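Long-range contacts in iron Super-Oxide Dismutase (Plasmodium knowlesi, PDB 2AWP), which probably uses a bound iron ion to convert superoxide radicals into molecular oxygen and hydrogen peroxide: residues W123-L128 and L137-A142; I152-C157 and E190-A195; P6-A11 and F76-M81. One frame throughout, in Å; residues are numbered along the deposited sequence.

Interaction 1 of 3, residues W123-L128 and L137-A142; sequences WGWLVL and LQTHDA
W123 and W125 pair with T139 and L137 across an antiparallel beta hairpin, each as a hydrogen-bonded pair, with G124 and Q138 forming the non-hydrogen-bonded pair between them. The strand segments are twisted, their directions 143° apart, and four backbone bonds join them; T139 N to W123 O is nearly straight (2.9 Å). W123, W125, L137 and T139 all put side chains on one face. There the indole N-H of W125 points across the strands at the hydroxyl of its diagonal neighbour, NE1 to T139 OG1 measuring 2.9 Å, with the oxygen in the ring plane and the N-H almost in line (167°). With OG1 between the backbone N and the carbonyl carbon (chi1 58°), T139 presents that oxygen to the indole, and the hydroxyl also bonds to G143 O. Past the end of the strand, D141 O sits at the edge of the W123 indole, whose NE1 is hydrogen-bonded to Q70. At the other end of the pairing, L137 CD1 fits against both methyls of V127, 3.8 Å from CG2. W123 packs close to H74 and D158, which probably bind the iron, and H140 and D141 exchange hydrogen bonds with D141 and H140 of the second subunit. The T139 hydroxyl, between W125 and G143, thus helps to hold one indole in its orientation, while the other lies in the probable second shell of the metal.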
loop_
_atom_site.group_PDB
_atom_site.type_symbol
_atom_site.label_atom_id
_atom_site.label_comp_id
_atom_site.label_asym_id
_atom_site.label_seq_id
_atom_site.Cartn_x
_atom_site.Cartn_y
_atom_site.Cartn_z
ATOM N N TRP A 123 6.346 -6.594 1.589
ATOM C CA TRP A 123 6.563 -8.047 1.483
ATOM C C TRP A 123 7.478 -8.416 2.604
ATOM O O TRP A 123 8.428 -7.677 2.851
ATOM C CB TRP A 123 7.300 -8.413 0.162
ATOM C CG TRP A 123 6.487 -8.135 -1.128
ATOM C CD1 TRP A 123 6.473 -6.980 -1.866
ATOM C CD2 TRP A 123 5.605 -9.051 -1.804
ATOM N NE1 TRP A 123 5.633 -7.117 -2.955
ATOM C CE2 TRP A 123 5.073 -8.370 -2.927
ATOM C CE3 TRP A 123 5.237 -10.379 -1.585
ATOM C CZ2 TRP A 123 4.203 -8.966 -3.798
ATOM C CZ3 TRP A 123 4.319 -10.974 -2.461
ATOM C CH2 TRP A 123 3.824 -10.278 -3.540
ATOM N N GLY A 124 7.192 -9.526 3.279
ATOM C CA GLY A 124 8.138 -10.117 4.233
ATOM C C GLY A 124 8.830 -11.300 3.562
ATOM O O GLY A 124 8.210 -12.020 2.775
ATOM N N TRP A 125 10.116 -11.500 3.847
ATOM C CA TRP A 125 10.870 -12.573 3.196
ATOM C C TRP A 125 11.628 -13.441 4.210
ATOM O O TRP A 125 12.113 -12.945 5.220
ATOM C CB TRP A 125 11.897 -11.995 2.213
ATOM C CG TRP A 125 11.322 -11.111 1.186
ATOM C CD1 TRP A 125 11.091 -9.766 1.299
ATOM C CD2 TRP A 125 10.885 -11.492 -0.122
ATOM N NE1 TRP A 125 10.547 -9.293 0.151
ATOM C CE2 TRP A 125 10.409 -10.325 -0.748
ATOM C CE3 TRP A 125 10.878 -12.703 -0.838
ATOM C CZ2 TRP A 125 9.911 -10.319 -2.062
ATOM C CZ3 TRP A 125 10.360 -12.704 -2.160
ATOM C CH2 TRP A 125 9.893 -11.515 -2.751
ATOM N N LEU A 126 11.696 -14.746 3.927
ATOM C CA LEU A 126 12.739 -15.571 4.486
ATOM C C LEU A 126 13.764 -15.666 3.373
ATOM O O LEU A 126 13.407 -15.980 2.227
ATOM C CB LEU A 126 12.237 -16.970 4.874
ATOM C CG LEU A 126 13.335 -17.922 5.372
ATOM C CD1 LEU A 126 13.971 -17.409 6.662
ATOM C CD2 LEU A 126 12.734 -19.333 5.536
ATOM N N VAL A 127 15.024 -15.362 3.705
ATOM C CA VAL A 127 16.094 -15.365 2.694
ATOM C C VAL A 127 17.335 -16.075 3.230
ATOM O O VAL A 127 17.575 -16.087 4.433
ATOM C CB VAL A 127 16.493 -13.935 2.153
ATOM C CG1 VAL A 127 15.277 -12.977 2.023
ATOM C CG2 VAL A 127 17.575 -13.298 2.981
ATOM N N LEU A 128 18.086 -16.697 2.326
ATOM C CA LEU A 128 19.436 -17.108 2.655
ATOM C C LEU A 128 20.332 -15.930 2.311
ATOM O O LEU A 128 20.494 -15.590 1.156
ATOM C CB LEU A 128 19.852 -18.352 1.867
ATOM C CG LEU A 128 21.178 -19.003 2.290
ATOM C CD1 LEU A 128 21.023 -19.743 3.637
ATOM C CD2 LEU A 128 21.740 -19.938 1.163
ATOM N N LEU A 137 13.753 -10.571 6.170
ATOM C CA LEU A 137 13.883 -9.243 5.592
ATOM C C LEU A 137 12.498 -8.750 5.203
ATOM O O LEU A 137 11.585 -9.544 5.016
ATOM C CB LEU A 137 14.757 -9.280 4.313
ATOM C CG LEU A 137 16.250 -9.661 4.429
ATOM C CD1 LEU A 137 16.898 -9.606 3.039
ATOM C CD2 LEU A 137 17.012 -8.762 5.426
ATOM N N GLN A 138 12.346 -7.441 5.079
ATOM C CA GLN A 138 11.125 -6.892 4.542
ATOM C C GLN A 138 11.481 -5.963 3.406
ATOM O O GLN A 138 12.554 -5.352 3.424
ATOM C CB GLN A 138 10.348 -6.140 5.631
ATOM C CG GLN A 138 11.079 -4.998 6.267
ATOM C CD GLN A 138 10.359 -4.499 7.474
ATOM O OE1 GLN A 138 9.186 -4.139 7.400
ATOM N NE2 GLN A 138 11.047 -4.493 8.615
ATOM N N THR A 139 10.602 -5.867 2.417
ATOM C CA THR A 139 10.813 -4.897 1.337
ATOM C C THR A 139 9.560 -4.113 1.099
ATOM O O THR A 139 8.460 -4.537 1.485
ATOM C CB THR A 139 11.220 -5.568 -0.002
ATOM O OG1 THR A 139 10.203 -6.510 -0.386
ATOM C CG2 THR A 139 12.534 -6.300 0.163
ATOM N N HIS A 140 9.730 -2.974 0.438
ATOM C CA HIS A 140 8.656 -2.021 0.274
ATOM C C HIS A 140 8.151 -2.011 -1.155
ATOM O O HIS A 140 8.952 -2.071 -2.098
ATOM C CB HIS A 140 9.146 -0.628 0.656
ATOM C CG HIS A 140 8.038 0.319 1.042
ATOM N ND1 HIS A 140 7.116 0.029 2.025
ATOM C CD2 HIS A 140 7.720 1.553 0.580
ATOM C CE1 HIS A 140 6.279 1.043 2.149
ATOM N NE2 HIS A 140 6.626 1.979 1.289
ATOM N N ASP A 141 6.824 -1.949 -1.305
ATOM C CA ASP A 141 6.183 -1.908 -2.626
ATOM C C ASP A 141 6.515 -3.159 -3.478
ATOM O O ASP A 141 6.058 -4.250 -3.135
ATOM C CB ASP A 141 6.526 -0.574 -3.325
ATOM C CG ASP A 141 6.060 0.633 -2.524
ATOM O OD1 ASP A 141 4.943 0.638 -1.998
ATOM O OD2 ASP A 141 6.809 1.595 -2.421
ATOM N N ALA A 142 7.271 -3.006 -4.568
ATOM C CA ALA A 142 7.651 -4.122 -5.468
ATOM C C ALA A 142 9.064 -4.663 -5.197
ATOM O O ALA A 142 9.557 -5.567 -5.904
ATOM C CB ALA A 142 7.542 -3.695 -6.913
#

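Interaction 2 of 3, residues I152-C157 and E190-A195; sequences IPILTC and ENLKKA
N191 reaches from the helix to the strand, starting with its CB, which rests 3.7 Å from P153 O and near the CA of I154. Its CG, anti to the carbonyl carbon, carries the amide on toward the strand and comes to 3.7 Å from I154 O. At the tip, ND2 donates to I154 O at 2.8 Å; the nitrogen stands above the carbonyl plane, 36° out of it, and the N-H is moderately bent (151°). That carbonyl belongs to a classic beta bulge, in which I154 and L155 both face L126 of the neighbouring strand. Strand 151-158 is an outer strand of the three-stranded antiparallel sheet in the C-terminal domain of the iron/manganese superoxide dismutase fold, and helix 185-196 runs beside it, the two segments almost antiparallel (172°) and their axes approaching to 7.8 Å. The remaining contact is apolar. I154 brings CD1 against the backbone of the helix, 3.7 Å from L192 N, and to 4.2 Å from A195 CB. One helical turn beyond N191, the methyl of A195 meets I152, whose CG2 lies 3.6 Å from A195 CB and whose CD1 lies near A195 CA and A195 O.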
loop_
_atom_site.group_PDB
_atom_site.type_symbol
_atom_site.label_atom_id
_atom_site.label_comp_id
_atom_site.label_asym_id
_atom_site.label_seq_id
_atom_site.Cartn_x
_atom_site.Cartn_y
_atom_site.Cartn_z
ATOM N N ILE A 152 19.106 -14.797 -1.142
ATOM C CA ILE A 152 18.301 -15.600 -2.043
ATOM C C ILE A 152 16.971 -15.913 -1.388
ATOM O O ILE A 152 16.931 -16.591 -0.383
ATOM C CB ILE A 152 19.034 -16.913 -2.435
ATOM C CG1 ILE A 152 20.274 -16.583 -3.284
ATOM C CG2 ILE A 152 18.088 -17.878 -3.136
ATOM C CD1 ILE A 152 21.348 -17.684 -3.243
ATOM N N PRO A 153 15.877 -15.408 -1.972
ATOM C CA PRO A 153 14.518 -15.664 -1.494
ATOM C C PRO A 153 14.201 -17.169 -1.270
ATOM O O PRO A 153 14.463 -18.006 -2.130
ATOM C CB PRO A 153 13.658 -15.078 -2.607
ATOM C CG PRO A 153 14.501 -13.846 -3.088
ATOM C CD PRO A 153 15.881 -14.515 -3.158
ATOM N N ILE A 154 13.632 -17.485 -0.119
ATOM C CA ILE A 154 13.265 -18.865 0.212
ATOM C C ILE A 154 11.717 -19.005 0.270
ATOM O O ILE A 154 11.145 -19.978 -0.235
ATOM C CB ILE A 154 13.897 -19.303 1.597
ATOM C CG1 ILE A 154 15.450 -19.206 1.592
ATOM C CG2 ILE A 154 13.423 -20.669 2.001
ATOM C CD1 ILE A 154 16.189 -20.117 0.588
ATOM N N LEU A 155 11.080 -18.032 0.928
ATOM C CA LEU A 155 9.625 -17.891 1.027
ATOM C C LEU A 155 9.274 -16.395 1.090
ATOM O O LEU A 155 10.080 -15.590 1.556
ATOM C CB LEU A 155 9.080 -18.542 2.308
ATOM C CG LEU A 155 9.117 -20.042 2.534
ATOM C CD1 LEU A 155 8.843 -20.396 3.998
ATOM C CD2 LEU A 155 8.138 -20.768 1.589
ATOM N N THR A 156 8.076 -16.039 0.632
ATOM C CA THR A 156 7.575 -14.669 0.847
ATOM C C THR A 156 6.112 -14.669 1.275
ATOM O O THR A 156 5.372 -15.662 1.047
ATOM C CB THR A 156 7.745 -13.768 -0.401
ATOM O OG1 THR A 156 7.571 -12.391 -0.036
ATOM C CG2 THR A 156 6.749 -14.139 -1.499
ATOM N N CYS A 157 5.736 -13.552 1.916
ATOM C CA CYS A 157 4.371 -13.243 2.330
ATOM C C CYS A 157 4.068 -11.789 1.958
ATOM O O CYS A 157 4.770 -10.843 2.343
ATOM C CB CYS A 157 4.121 -13.501 3.836
ATOM S SG CYS A 157 2.339 -13.235 4.308
ATOM N N GLU A 190 13.102 -26.552 -1.915
ATOM C CA GLU A 190 13.575 -26.417 -3.265
ATOM C C GLU A 190 14.461 -25.175 -3.420
ATOM O O GLU A 190 15.524 -25.233 -4.060
ATOM C CB GLU A 190 12.389 -26.366 -4.203
ATOM C CG GLU A 190 12.758 -26.023 -5.615
ATOM C CD GLU A 190 11.541 -25.926 -6.519
ATOM O OE1 GLU A 190 10.407 -26.175 -6.050
ATOM O OE2 GLU A 190 11.733 -25.585 -7.704
ATOM N N ASN A 191 14.034 -24.068 -2.815
ATOM C CA ASN A 191 14.771 -22.818 -2.888
ATOM C C ASN A 191 16.092 -22.907 -2.115
ATOM O O ASN A 191 17.132 -22.415 -2.571
ATOM C CB ASN A 191 13.895 -21.659 -2.384
ATOM C CG ASN A 191 12.719 -21.379 -3.324
ATOM O OD1 ASN A 191 12.858 -21.492 -4.552
ATOM N ND2 ASN A 191 11.559 -21.040 -2.757
ATOM N N LEU A 192 16.038 -23.527 -0.951
ATOM C CA LEU A 192 17.234 -23.698 -0.114
ATOM C C LEU A 192 18.320 -24.485 -0.839
ATOM O O LEU A 192 19.465 -24.053 -0.880
ATOM C CB LEU A 192 16.883 -24.389 1.204
ATOM C CG LEU A 192 17.976 -24.528 2.281
ATOM C CD1 LEU A 192 18.571 -23.162 2.748
ATOM C CD2 LEU A 192 17.461 -25.351 3.489
ATOM N N LYS A 193 17.947 -25.635 -1.410
ATOM C CA LYS A 193 18.877 -26.464 -2.158
ATOM C C LYS A 193 19.551 -25.696 -3.293
ATOM O O LYS A 193 20.776 -25.821 -3.482
ATOM C CB LYS A 193 18.187 -27.745 -2.682
ATOM C CG LYS A 193 19.065 -28.575 -3.635
ATOM C CD LYS A 193 18.359 -29.825 -4.157
ATOM C CE LYS A 193 19.269 -30.614 -5.113
ATOM N NZ LYS A 193 18.651 -31.925 -5.526
ATOM N N LYS A 194 18.767 -24.922 -4.048
ATOM C CA LYS A 194 19.332 -24.118 -5.135
ATOM C C LYS A 194 20.253 -23.078 -4.537
ATOM O O LYS A 194 21.353 -22.861 -5.041
ATOM C CB LYS A 194 18.261 -23.365 -5.927
ATOM C CG LYS A 194 17.323 -24.176 -6.729
ATOM C CD LYS A 194 16.408 -23.222 -7.493
ATOM C CE LYS A 194 15.212 -23.955 -8.055
ATOM N NZ LYS A 194 14.099 -22.992 -8.219
ATOM N N ALA A 195 19.781 -22.426 -3.470
ATOM C CA ALA A 195 20.511 -21.321 -2.825
ATOM C C ALA A 195 21.877 -21.721 -2.296
ATOM O O ALA A 195 22.843 -20.982 -2.428
ATOM C CB ALA A 195 19.685 -20.717 -1.699
#

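Interaction 3 of 3, residues P6-A11 and F76-M81; sequences PKLKYA and FYWDSM
W78 O is gripped by two donors that reach it from opposite faces of its carbonyl plane, the phenol of Y10 and the backbone N of M81. The Y10 bond is short, OH to W78 O measuring 2.6 Å, and it meets the oxygen well to the side of the C=O direction (115°). The acceptor lies at the edge of the phenol ring, in its plane. With CG between backbone N and carbonyl carbon (chi1 41°), the ring of Y10 swings toward the helix, and its hydroxyl also lies at the edge of the W78 indole. Because W78 O belongs to the last turn of the helix, the phenol serves a carbonyl where the regular bonding pattern is ending. L8 packs on the same indole: its CD2 sits over one face, 3.6 Å from the centroid of the five-membered ring, a CH-pi contact, while Y77 CD2 lies toward the rim of the opposite face. D79 supplies the charged part. K9 NZ forms a salt bridge with D79 OD2 at 3.1 Å, a weak hydrogen bond, the lysine chain bending at its last torsion (chi4 69°). The other carboxylate oxygen, D79 OD1, accepts from two waters at 2.8 Å each; one also donates to K7 O, the other accepts from K9 N. The carboxylate is thus joined through water to the loop backbone and directly to the ammonium group, whose charge would help to balance its own. The indole N-H of W78 bonds to H32, and its ring packs edge-to-face on H27, a probable iron ligand. The N-terminal loop lies across the C-terminal end of helix 62-79, with L8, Y10 and W78 packed against helix 21-43, while F76 and S80 face strand 151-158 and helix 185-196.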
loop_
_atom_site.group_PDB
_atom_site.type_symbol
_atom_site.label_atom_id
_atom_site.label_comp_id
_atom_site.label_asym_id
_atom_site.label_seq_id
_atom_site.Cartn_x
_atom_site.Cartn_y
_atom_site.Cartn_z
ATOM N N PRO A 6 2.305 -17.240 -14.909
ATOM C CA PRO A 6 2.364 -18.645 -14.538
ATOM C C PRO A 6 1.135 -19.078 -13.798
ATOM O O PRO A 6 0.585 -18.317 -12.997
ATOM C CB PRO A 6 3.597 -18.727 -13.626
ATOM C CG PRO A 6 4.421 -17.570 -14.025
ATOM C CD PRO A 6 3.388 -16.474 -14.268
ATOM N N LYS A 7 0.697 -20.299 -14.077
ATOM C CA LYS A 7 -0.437 -20.897 -13.371
ATOM C C LYS A 7 -0.170 -21.064 -11.879
ATOM O O LYS A 7 0.965 -21.328 -11.450
ATOM C CB LYS A 7 -0.777 -22.270 -13.987
ATOM C CG LYS A 7 -1.383 -22.205 -15.384
ATOM C CD LYS A 7 -2.786 -21.622 -15.304
ATOM C CE LYS A 7 -3.541 -21.748 -16.616
ATOM N NZ LYS A 7 -5.025 -21.765 -16.389
ATOM N N LEU A 8 -1.234 -20.909 -11.099
ATOM C CA LEU A 8 -1.288 -21.433 -9.731
ATOM C C LEU A 8 -1.156 -22.953 -9.747
ATOM O O LEU A 8 -1.678 -23.623 -10.641
ATOM C CB LEU A 8 -2.611 -21.062 -9.058
ATOM C CG LEU A 8 -3.020 -19.598 -8.831
ATOM C CD1 LEU A 8 -4.367 -19.553 -8.179
ATOM C CD2 LEU A 8 -2.031 -18.800 -7.969
ATOM N N LYS A 9 -0.512 -23.497 -8.714
ATOM C CA LYS A 9 -0.293 -24.931 -8.625
ATOM C C LYS A 9 -1.434 -25.672 -7.929
ATOM O O LYS A 9 -1.295 -26.846 -7.554
ATOM C CB LYS A 9 1.054 -25.176 -7.929
ATOM C CG LYS A 9 2.227 -24.665 -8.813
ATOM C CD LYS A 9 3.566 -24.761 -8.102
ATOM C CE LYS A 9 4.686 -24.663 -9.131
ATOM N NZ LYS A 9 4.741 -23.305 -9.711
ATOM N N TYR A 10 -2.535 -24.957 -7.730
ATOM C CA TYR A 10 -3.678 -25.412 -6.966
ATOM C C TYR A 10 -4.905 -24.589 -7.377
ATOM O O TYR A 10 -4.805 -23.540 -8.052
ATOM C CB TYR A 10 -3.439 -25.269 -5.434
ATOM C CG TYR A 10 -2.749 -23.976 -5.012
ATOM C CD1 TYR A 10 -3.440 -22.744 -5.013
ATOM C CD2 TYR A 10 -1.403 -23.974 -4.642
ATOM C CE1 TYR A 10 -2.805 -21.550 -4.650
ATOM C CE2 TYR A 10 -0.757 -22.791 -4.279
ATOM C CZ TYR A 10 -1.473 -21.581 -4.272
ATOM O OH TYR A 10 -0.859 -20.418 -3.910
ATOM N N ALA A 11 -6.062 -25.070 -6.945
ATOM C CA ALA A 11 -7.334 -24.437 -7.245
ATOM C C ALA A 11 -7.489 -23.098 -6.498
ATOM O O ALA A 11 -6.845 -22.850 -5.455
ATOM C CB ALA A 11 -8.491 -25.393 -6.902
ATOM N N PHE A 76 6.210 -16.147 -6.706
ATOM C CA PHE A 76 6.932 -16.655 -5.536
ATOM C C PHE A 76 6.007 -16.766 -4.312
ATOM O O PHE A 76 6.116 -17.698 -3.533
ATOM C CB PHE A 76 8.150 -15.756 -5.254
ATOM C CG PHE A 76 9.248 -16.438 -4.445
ATOM C CD1 PHE A 76 10.154 -17.294 -5.067
ATOM C CD2 PHE A 76 9.366 -16.218 -3.079
ATOM C CE1 PHE A 76 11.171 -17.914 -4.351
ATOM C CE2 PHE A 76 10.380 -16.833 -2.348
ATOM C CZ PHE A 76 11.285 -17.692 -2.984
ATOM N N TYR A 77 5.098 -15.806 -4.154
ATOM C CA TYR A 77 4.079 -15.820 -3.121
ATOM C C TYR A 77 3.103 -17.004 -3.253
ATOM O O TYR A 77 2.869 -17.726 -2.282
ATOM C CB TYR A 77 3.335 -14.486 -3.145
ATOM C CG TYR A 77 2.129 -14.343 -2.231
ATOM C CD1 TYR A 77 2.268 -14.368 -0.837
ATOM C CD2 TYR A 77 0.849 -14.138 -2.769
ATOM C CE1 TYR A 77 1.157 -14.220 0.001
ATOM C CE2 TYR A 77 -0.275 -13.983 -1.943
ATOM C CZ TYR A 77 -0.112 -14.007 -0.555
ATOM O OH TYR A 77 -1.206 -13.836 0.285
ATOM N N TRP A 78 2.564 -17.210 -4.448
ATOM C CA TRP A 78 1.635 -18.324 -4.688
ATOM C C TRP A 78 2.314 -19.679 -4.430
ATOM O O TRP A 78 1.724 -20.546 -3.789
ATOM C CB TRP A 78 1.056 -18.261 -6.126
ATOM C CG TRP A 78 0.263 -16.990 -6.382
ATOM C CD1 TRP A 78 0.432 -16.113 -7.399
ATOM C CD2 TRP A 78 -0.791 -16.461 -5.567
ATOM N NE1 TRP A 78 -0.449 -15.059 -7.276
ATOM C CE2 TRP A 78 -1.211 -15.255 -6.157
ATOM C CE3 TRP A 78 -1.419 -16.893 -4.384
ATOM C CZ2 TRP A 78 -2.233 -14.465 -5.604
ATOM C CZ3 TRP A 78 -2.448 -16.125 -3.847
ATOM C CH2 TRP A 78 -2.833 -14.916 -4.450
ATOM N N ASP A 79 3.538 -19.833 -4.955
ATOM C CA ASP A 79 4.359 -21.040 -4.781
ATOM C C ASP A 79 4.826 -21.277 -3.349
ATOM O O ASP A 79 5.108 -22.432 -2.954
ATOM C CB ASP A 79 5.543 -21.034 -5.755
ATOM C CG ASP A 79 5.096 -21.028 -7.194
ATOM O OD1 ASP A 79 3.860 -21.104 -7.439
ATOM O OD2 ASP A 79 5.982 -20.930 -8.081
ATOM N N SER A 80 4.870 -20.194 -2.566
ATOM C CA SER A 80 5.180 -20.266 -1.127
ATOM C C SER A 80 4.040 -20.806 -0.270
ATOM O O SER A 80 4.194 -20.957 0.954
ATOM C CB SER A 80 5.565 -18.875 -0.580
ATOM O OG SER A 80 6.837 -18.471 -1.060
ATOM N N MET A 81 2.895 -21.074 -0.899
ATOM C CA MET A 81 1.714 -21.582 -0.206
ATOM C C MET A 81 1.178 -22.820 -0.891
ATOM O O MET A 81 1.628 -23.161 -1.963
ATOM C CB MET A 81 0.597 -20.525 -0.197
ATOM C CG MET A 81 0.951 -19.324 0.631
ATOM S SD MET A 81 -0.372 -18.125 0.675
ATOM C CE MET A 81 -0.406 -17.559 -1.032
HETATM O O HOH W 1 2.569 -19.980 -9.647
HETATM O O HOH W 2 1.206 -21.727 -6.962
#

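From the N terminus, interaction 3 comes first: it closes a long, largely helical loop of 64 residues, bringing the end of helix 62-79 back to the leading segment within the alpha-hairpin domain. Interaction 1 then closes the short hairpin turn, and interaction 2 brings the C-terminal helix to strand 151-158. The three loops follow in series, neither nested nor crossing. In space they meet: strands 122-129 and 151-158 are neighbours in one sheet, linking interactions 1 and 2. F76 and Y77 of interaction 3 pack on W125 and W123 of interaction 1, while F76 also touches P153 and N191 of interaction 2, joining the helical region to the sheet.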